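Local coordinates for aerolysin-like protein (Bombina maxima, PDB 6LH8), which belongs to the aerolysin family of pore-forming proteins and is probably part of a toad system that modulates endolysosomes under redox control, at residues Met1-Thr6 / Val126-Gly131; Glu59-Thr64 / Gly131-Thr136. One frame throughout, in Å; residues are numbered along the deposited sequence.

Contact 1. Residues Met1-Thr6 / Val126-Gly131; sequences MSASVT and VEISVG
V5 carries the apolar side of this contact between M1-T6 and V126-G131, one methyl lying closest to V126 and the other to I128. CG1, anti to the backbone N (chi1 180°), meets V126 CG1 at 3.5 Å, the two valines crossing obliquely. V5 CG2 lies 3.6 Å from I128 CD1, in side chains that run side by side and point the same way. The other branch of I128 continues the row, with CG2 3.6 Å from A3 CB.

On the opposite face of the sheet, the serines S4 and S129 are directly paired. S129 OG stands between its own N and carbonyl carbon, the crowded position, 3.3 Å from S4 CB. Water 1 joins the pair, 3.0 Å from S4 OG, and donates to S129 O at 3.1 Å. That carbonyl also accepts S4 N at 2.8 Å, while the CA-H of A3 makes only a bent contact with it.

The backbone ladder sets these positions. S4 and S129 form a hydrogen-bonded antiparallel pair, completed by S129 N to S4 O at 3.0 Å. T6 and E127 form the next such pair, with E127 N tilted 24° from the plane of the T6 carbonyl. V5 and I128 face each other between them as a non-hydrogen-bonded pair. Residues 4-6 and 126-130 run at 168° to each other, close to antiparallel.

This is regular edge-strand pairing: strand 4-28 is outermost in the five-stranded sheet, and strand 110-130 separates it from strand 133-154, to which I128 and V126 bond through E135 and A137. Strand 65-68 covers the V5 and I128 face through I66 and L68, and its E65 pairs with the backbones of M1 and A3; S4, S129, T6 and E127 occupy the other face.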
ATOM      1  N   MET A   1      10.618  -7.173  27.472  1.00 49.47           N
ATOM      2  CA  MET A   1       9.986  -6.068  26.752  1.00 48.84           C
ATOM      3  C   MET A   1       9.810  -6.367  25.263  1.00 42.35           C
ATOM      4  O   MET A   1       9.434  -5.484  24.488  1.00 40.24           O
ATOM      5  CB  MET A   1      10.797  -4.783  26.915  1.00 48.55           C
ATOM      6  CG  MET A   1      10.981  -4.340  28.353  1.00 56.65           C
ATOM      7  SD  MET A   1      11.232  -2.559  28.470  1.00 73.53           S
ATOM      8  CE  MET A   1       9.608  -1.950  28.018  1.00 52.51           C
ATOM      9  N   SER A   2      10.091  -7.603  24.859  1.00 38.51           N
ATOM     10  CA  SER A   2       9.904  -8.041  23.478  1.00 39.87           C
ATOM     11  C   SER A   2       8.816  -9.108  23.460  1.00 37.86           C
ATOM     12  O   SER A   2       8.961 -10.157  24.097  1.00 38.22           O
ATOM     13  CB  SER A   2      11.207  -8.585  22.890  1.00 41.70           C
ATOM     14  OG  SER A   2      11.127  -8.690  21.474  1.00 48.41           O
ATOM     15  N   ALA A   3       7.734  -8.842  22.738  1.00 33.32           N
ATOM     16  CA  ALA A   3       6.609  -9.756  22.776  1.00 27.80           C
ATOM     17  C   ALA A   3       6.810 -10.930  21.825  1.00 27.25           C
ATOM     18  O   ALA A   3       7.526 -10.835  20.820  1.00 26.85           O
ATOM     19  CB  ALA A   3       5.321  -9.022  22.418  1.00 29.61           C
ATOM     20  N   SER A   4       6.173 -12.055  22.158  1.00 23.97           N
ATOM     21  CA  SER A   4       5.946 -13.100  21.166  1.00 25.59           C
ATOM     22  C   SER A   4       4.759 -12.687  20.312  1.00 24.25           C
ATOM     23  O   SER A   4       3.756 -12.206  20.838  1.00 26.22           O
ATOM     24  CB  SER A   4       5.651 -14.444  21.834  1.00 31.88           C
ATOM     25  OG  SER A   4       6.744 -14.911  22.586  1.00 36.12           O
ATOM     26  N   VAL A   5       4.865 -12.865  18.996  1.00 22.94           N
ATOM     27  CA  VAL A   5       3.873 -12.317  18.071  1.00 24.38           C
ATOM     28  C   VAL A   5       3.436 -13.396  17.088  1.00 24.40           C
ATOM     29  O   VAL A   5       4.279 -14.086  16.508  1.00 28.77           O
ATOM     30  CB  VAL A   5       4.427 -11.103  17.301  1.00 22.79           C
ATOM     31  CG1 VAL A   5       3.372 -10.569  16.342  1.00 25.00           C
ATOM     32  CG2 VAL A   5       4.883 -10.020  18.251  1.00 24.87           C
ATOM     33  N   THR A   6       2.121 -13.536  16.892  1.00 24.52           N
ATOM     34  CA  THR A   6       1.578 -14.403  15.844  1.00 22.21           C
ATOM     35  C   THR A   6       0.393 -13.700  15.201  1.00 24.14           C
ATOM     36  O   THR A   6      -0.590 -13.413  15.885  1.00 22.94           O
ATOM     37  CB  THR A   6       1.127 -15.752  16.411  1.00 26.89           C
ATOM     38  OG1 THR A   6       2.256 -16.455  16.948  1.00 27.18           O
ATOM     39  CG2 THR A   6       0.463 -16.594  15.321  1.00 29.79           C
ATOM     40  N   VAL A 126      -3.712  -9.952  16.008  1.00 16.55           N
ATOM     41  CA  VAL A 126      -2.313 -10.230  16.328  1.00 17.56           C
ATOM     42  C   VAL A 126      -2.268 -10.707  17.769  1.00 19.05           C
ATOM     43  O   VAL A 126      -2.551  -9.933  18.692  1.00 19.75           O
ATOM     44  CB  VAL A 126      -1.404  -9.013  16.123  1.00 18.31           C
ATOM     45  CG1 VAL A 126       0.036  -9.420  16.343  1.00 22.43           C
ATOM     46  CG2 VAL A 126      -1.573  -8.439  14.702  1.00 17.67           C
ATOM     47  N   GLU A 127      -1.924 -11.976  17.971  1.00 21.79           N
ATOM     48  CA  GLU A 127      -1.805 -12.491  19.324  1.00 21.75           C
ATOM     49  C   GLU A 127      -0.432 -12.117  19.873  1.00 21.48           C
ATOM     50  O   GLU A 127       0.597 -12.394  19.248  1.00 24.03           O
ATOM     51  CB  GLU A 127      -2.069 -14.003  19.349  1.00 24.54           C
ATOM     52  CG  GLU A 127      -3.550 -14.308  19.109  1.00 30.07           C
ATOM     53  CD  GLU A 127      -3.915 -15.775  19.242  1.00 36.56           C
ATOM     54  OE1 GLU A 127      -3.010 -16.627  19.149  1.00 36.30           O
ATOM     55  OE2 GLU A 127      -5.116 -16.070  19.432  1.00 37.08           O
ATOM     56  N   ILE A 128      -0.431 -11.413  21.007  1.00 20.07           N
ATOM     57  CA  ILE A 128       0.766 -10.878  21.642  1.00 23.82           C
ATOM     58  C   ILE A 128       0.892 -11.542  23.000  1.00 24.30           C
ATOM     59  O   ILE A 128      -0.097 -11.661  23.723  1.00 22.67           O
ATOM     60  CB  ILE A 128       0.667  -9.347  21.815  1.00 22.55           C
ATOM     61  CG1 ILE A 128       0.603  -8.644  20.455  1.00 27.14           C
ATOM     62  CG2 ILE A 128       1.787  -8.813  22.711  1.00 32.35           C
ATOM     63  CD1 ILE A 128       1.639  -9.101  19.502  1.00 28.06           C
ATOM     64  N   SER A 129       2.097 -11.954  23.364  1.00 26.36           N
ATOM     65  CA  SER A 129       2.344 -12.337  24.744  1.00 25.29           C
ATOM     66  C   SER A 129       3.654 -11.711  25.197  1.00 23.73           C
ATOM     67  O   SER A 129       4.646 -11.740  24.465  1.00 25.56           O
ATOM     68  CB  SER A 129       2.378 -13.856  24.908  1.00 30.36           C
ATOM     69  OG  SER A 129       3.582 -14.386  24.413  1.00 37.39           O
ATOM     70  N   VAL A 130       3.632 -11.104  26.375  1.00 26.53           N
ATOM     71  CA  VAL A 130       4.821 -10.545  27.005  1.00 27.07           C
ATOM     72  C   VAL A 130       4.792 -11.030  28.450  1.00 27.75           C
ATOM     73  O   VAL A 130       3.924 -10.624  29.232  1.00 26.34           O
ATOM     74  CB  VAL A 130       4.884  -9.008  26.912  1.00 29.91           C
ATOM     75  CG1 VAL A 130       3.558  -8.369  27.288  1.00 31.14           C
ATOM     76  CG2 VAL A 130       6.003  -8.462  27.783  1.00 34.71           C
ATOM     77  N   GLY A 131       5.706 -11.932  28.791  1.00 27.59           N
ATOM     78  CA  GLY A 131       5.611 -12.560  30.104  1.00 27.47           C
ATOM     79  C   GLY A 131       4.300 -13.311  30.201  1.00 25.39           C
ATOM     80  O   GLY A 131       3.945 -14.091  29.314  1.00 28.02           O
TER
HETATM   81  O   HOH W   1       6.635 -13.877  25.384  1.00 41.49           O

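Contact 2. Residues Glu59-Thr64 / Gly131-Thr136; sequences EVPIGT and GDIKET
I133 directs its two branches at different parts of the E59-T64 loop. CG2 packs on the start of the E59 side chain, 3.8 Å from E59 CB. CG1 lies anti to the carbonyl carbon (chi1 -65°), and beyond it CD1 rests 3.6 Å from E59 O and meets P61 CD tip to tip at 4.1 Å. One strand residue thus spans E59 and P61, while V60, between them, leans chiefly on E135.

V60 CG2 sits 3.6 Å from E135 CB, the two side chains passing at a slant. E135 first extends, with CG anti to the backbone N (chi1 -176°), then bends at chi2 (63°). Its carboxylate is held by both oxygens: OE1 takes T136 N at 3.0 Å through its anti lone pair, and OE2 receives a hydrogen bond from water 2 at 2.8 Å. Water 2 in turn accepts from E59 N at 3.0 Å.

A type II turn from P61 to T64 shapes the loop, P61 O accepting both T64 N and T64 OG1, the latter at 2.7 Å.

This surface contact joins the loop between strands 41-53 and 65-68 to strand 133-154. No direct hydrogen bond crosses it; van der Waals contact, mostly aliphatic, and one water bridge do the joining. OE2 of E135 also bonds T58 OG1, which is hydrogen-bonded to V60 N. Donation from T136 N and water 2 would favour a charged carboxylate.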
ATOM      1  N   GLU A  59      -3.277  -4.362  29.054  1.00 24.32           N
ATOM      2  CA  GLU A  59      -2.237  -4.606  30.046  1.00 25.54           C
ATOM      3  C   GLU A  59      -0.840  -4.614  29.441  1.00 24.49           C
ATOM      4  O   GLU A  59       0.142  -4.647  30.186  1.00 24.17           O
ATOM      5  CB  GLU A  59      -2.474  -5.948  30.749  1.00 27.37           C
ATOM      6  CG  GLU A  59      -3.731  -6.025  31.582  1.00 34.49           C
ATOM      7  CD  GLU A  59      -3.553  -5.365  32.916  1.00 38.96           C
ATOM      8  OE1 GLU A  59      -4.490  -4.671  33.364  1.00 44.53           O
ATOM      9  OE2 GLU A  59      -2.470  -5.543  33.512  1.00 37.75           O
ATOM     10  N   VAL A  60      -0.734  -4.619  28.115  1.00 22.15           N
ATOM     11  CA  VAL A  60       0.587  -4.628  27.480  1.00 23.19           C
ATOM     12  C   VAL A  60       1.366  -3.398  27.945  1.00 23.18           C
ATOM     13  O   VAL A  60       0.851  -2.272  27.863  1.00 23.84           O
ATOM     14  CB  VAL A  60       0.436  -4.653  25.948  1.00 19.48           C
ATOM     15  CG1 VAL A  60       1.770  -4.396  25.263  1.00 18.98           C
ATOM     16  CG2 VAL A  60      -0.159  -5.990  25.512  1.00 19.53           C
ATOM     17  N   PRO A  61       2.576  -3.565  28.490  1.00 27.37           N
ATOM     18  CA  PRO A  61       3.315  -2.406  29.006  1.00 25.79           C
ATOM     19  C   PRO A  61       3.714  -1.448  27.900  1.00 25.19           C
ATOM     20  O   PRO A  61       4.108  -1.857  26.807  1.00 22.32           O
ATOM     21  CB  PRO A  61       4.551  -3.040  29.658  1.00 28.74           C
ATOM     22  CG  PRO A  61       4.182  -4.473  29.889  1.00 32.51           C
ATOM     23  CD  PRO A  61       3.261  -4.835  28.768  1.00 24.04           C
ATOM     24  N   ILE A  62       3.610  -0.151  28.193  1.00 23.94           N
ATOM     25  CA  ILE A  62       4.146   0.842  27.273  1.00 24.54           C
ATOM     26  C   ILE A  62       5.642   0.605  27.082  1.00 26.50           C
ATOM     27  O   ILE A  62       6.380   0.335  28.040  1.00 28.35           O
ATOM     28  CB  ILE A  62       3.835   2.257  27.791  1.00 28.68           C
ATOM     29  CG1 ILE A  62       2.338   2.528  27.632  1.00 31.99           C
ATOM     30  CG2 ILE A  62       4.647   3.291  27.025  1.00 27.74           C
ATOM     31  CD1 ILE A  62       1.924   3.934  27.982  1.00 39.68           C
ATOM     32  N   GLY A  63       6.089   0.672  25.828  1.00 21.55           N
ATOM     33  CA  GLY A  63       7.454   0.365  25.457  1.00 23.81           C
ATOM     34  C   GLY A  63       7.668  -1.039  24.925  1.00 23.44           C
ATOM     35  O   GLY A  63       8.760  -1.329  24.417  1.00 25.88           O
ATOM     36  N   THR A  64       6.671  -1.920  25.047  1.00 25.03           N
ATOM     37  CA  THR A  64       6.786  -3.277  24.518  1.00 25.66           C
ATOM     38  C   THR A  64       7.029  -3.243  23.018  1.00 25.84           C
ATOM     39  O   THR A  64       6.340  -2.531  22.279  1.00 23.79           O
ATOM     40  CB  THR A  64       5.512  -4.072  24.818  1.00 22.90           C
ATOM     41  OG1 THR A  64       5.323  -4.169  26.230  1.00 24.51           O
ATOM     42  CG2 THR A  64       5.599  -5.478  24.238  1.00 25.46           C
ATOM     43  N   GLY A 131       5.706 -11.932  28.791  1.00 27.59           N
ATOM     44  CA  GLY A 131       5.611 -12.560  30.104  1.00 27.47           C
ATOM     45  C   GLY A 131       4.300 -13.311  30.201  1.00 25.39           C
ATOM     46  O   GLY A 131       3.945 -14.091  29.314  1.00 28.02           O
ATOM     47  N   ASP A 132       3.547 -13.077  31.268  1.00 21.85           N
ATOM     48  CA  ASP A 132       2.260 -13.731  31.412  1.00 25.65           C
ATOM     49  C   ASP A 132       1.110 -12.887  30.880  1.00 25.28           C
ATOM     50  O   ASP A 132      -0.049 -13.281  31.022  1.00 23.23           O
ATOM     51  CB  ASP A 132       2.014 -14.087  32.874  1.00 25.74           C
ATOM     52  CG  ASP A 132       2.079 -12.880  33.778  1.00 30.38           C
ATOM     53  OD1 ASP A 132       2.663 -11.852  33.372  1.00 34.37           O
ATOM     54  OD2 ASP A 132       1.559 -12.976  34.906  1.00 35.78           O
ATOM     55  N   ILE A 133       1.402 -11.744  30.271  1.00 25.54           N
ATOM     56  CA  ILE A 133       0.364 -10.878  29.728  1.00 26.42           C
ATOM     57  C   ILE A 133       0.038 -11.337  28.314  1.00 22.84           C
ATOM     58  O   ILE A 133       0.942 -11.535  27.493  1.00 26.09           O
ATOM     59  CB  ILE A 133       0.817  -9.408  29.751  1.00 24.40           C
ATOM     60  CG1 ILE A 133       0.989  -8.945  31.202  1.00 26.71           C
ATOM     61  CG2 ILE A 133      -0.189  -8.517  29.041  1.00 26.45           C
ATOM     62  CD1 ILE A 133       1.748  -7.633  31.346  1.00 28.83           C
ATOM     63  N   LYS A 134      -1.253 -11.526  28.030  1.00 23.23           N
ATOM     64  CA  LYS A 134      -1.717 -11.902  26.701  1.00 24.07           C
ATOM     65  C   LYS A 134      -2.676 -10.836  26.192  1.00 25.53           C
ATOM     66  O   LYS A 134      -3.477 -10.284  26.957  1.00 28.01           O
ATOM     67  CB  LYS A 134      -2.418 -13.277  26.694  1.00 29.35           C
ATOM     68  CG  LYS A 134      -1.563 -14.421  27.212  1.00 30.09           C
ATOM     69  CD  LYS A 134      -2.142 -15.769  26.809  1.00 36.42           C
ATOM     70  CE  LYS A 134      -3.069 -16.314  27.877  1.00 37.63           C
ATOM     71  NZ  LYS A 134      -2.639 -17.682  28.307  1.00 40.48           N
ATOM     72  N   GLU A 135      -2.560 -10.520  24.908  1.00 21.52           N
ATOM     73  CA  GLU A 135      -3.429  -9.536  24.282  1.00 18.77           C
ATOM     74  C   GLU A 135      -3.657  -9.948  22.838  1.00 20.08           C
ATOM     75  O   GLU A 135      -2.818 -10.606  22.231  1.00 21.39           O
ATOM     76  CB  GLU A 135      -2.814  -8.127  24.336  1.00 20.42           C
ATOM     77  CG  GLU A 135      -3.732  -7.039  23.776  1.00 18.51           C
ATOM     78  CD  GLU A 135      -4.993  -6.916  24.586  1.00 22.99           C
ATOM     79  OE1 GLU A 135      -5.966  -7.647  24.301  1.00 23.05           O
ATOM     80  OE2 GLU A 135      -5.008  -6.113  25.548  1.00 23.87           O
ATOM     81  N   THR A 136      -4.798  -9.561  22.282  1.00 19.65           N
ATOM     82  CA  THR A 136      -5.004  -9.688  20.845  1.00 19.25           C
ATOM     83  C   THR A 136      -5.103  -8.271  20.294  1.00 16.52           C
ATOM     84  O   THR A 136      -6.109  -7.587  20.501  1.00 17.56           O
ATOM     85  CB  THR A 136      -6.242 -10.516  20.530  1.00 24.98           C
ATOM     86  OG1 THR A 136      -6.118 -11.804  21.149  1.00 23.10           O
ATOM     87  CG2 THR A 136      -6.387 -10.683  19.025  1.00 22.46           C
TER
HETATM   88  O   HOH W   2      -4.816  -6.771  28.288  1.00 32.22           O

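How the contacts relate
The two contacts lie at one end of the elongated molecule, their centres about 7 Å apart and about 25 and 28 Å from the centre of the chain. G131 belongs to both: with its positive phi, it lies in the short connection between strands 110-130 and 133-154. The antiparallel pairing of these strands links the contacts directly, I128 N lying 2.8 Å from E135 O, a probable hydrogen bond. V130 CG1 packs on P61 CD at 3.8 Å, and M1 CE approaches G63 O, also at 3.8 Å. Residues 59-64 thus touch the N terminus as well as both strands of the hairpin.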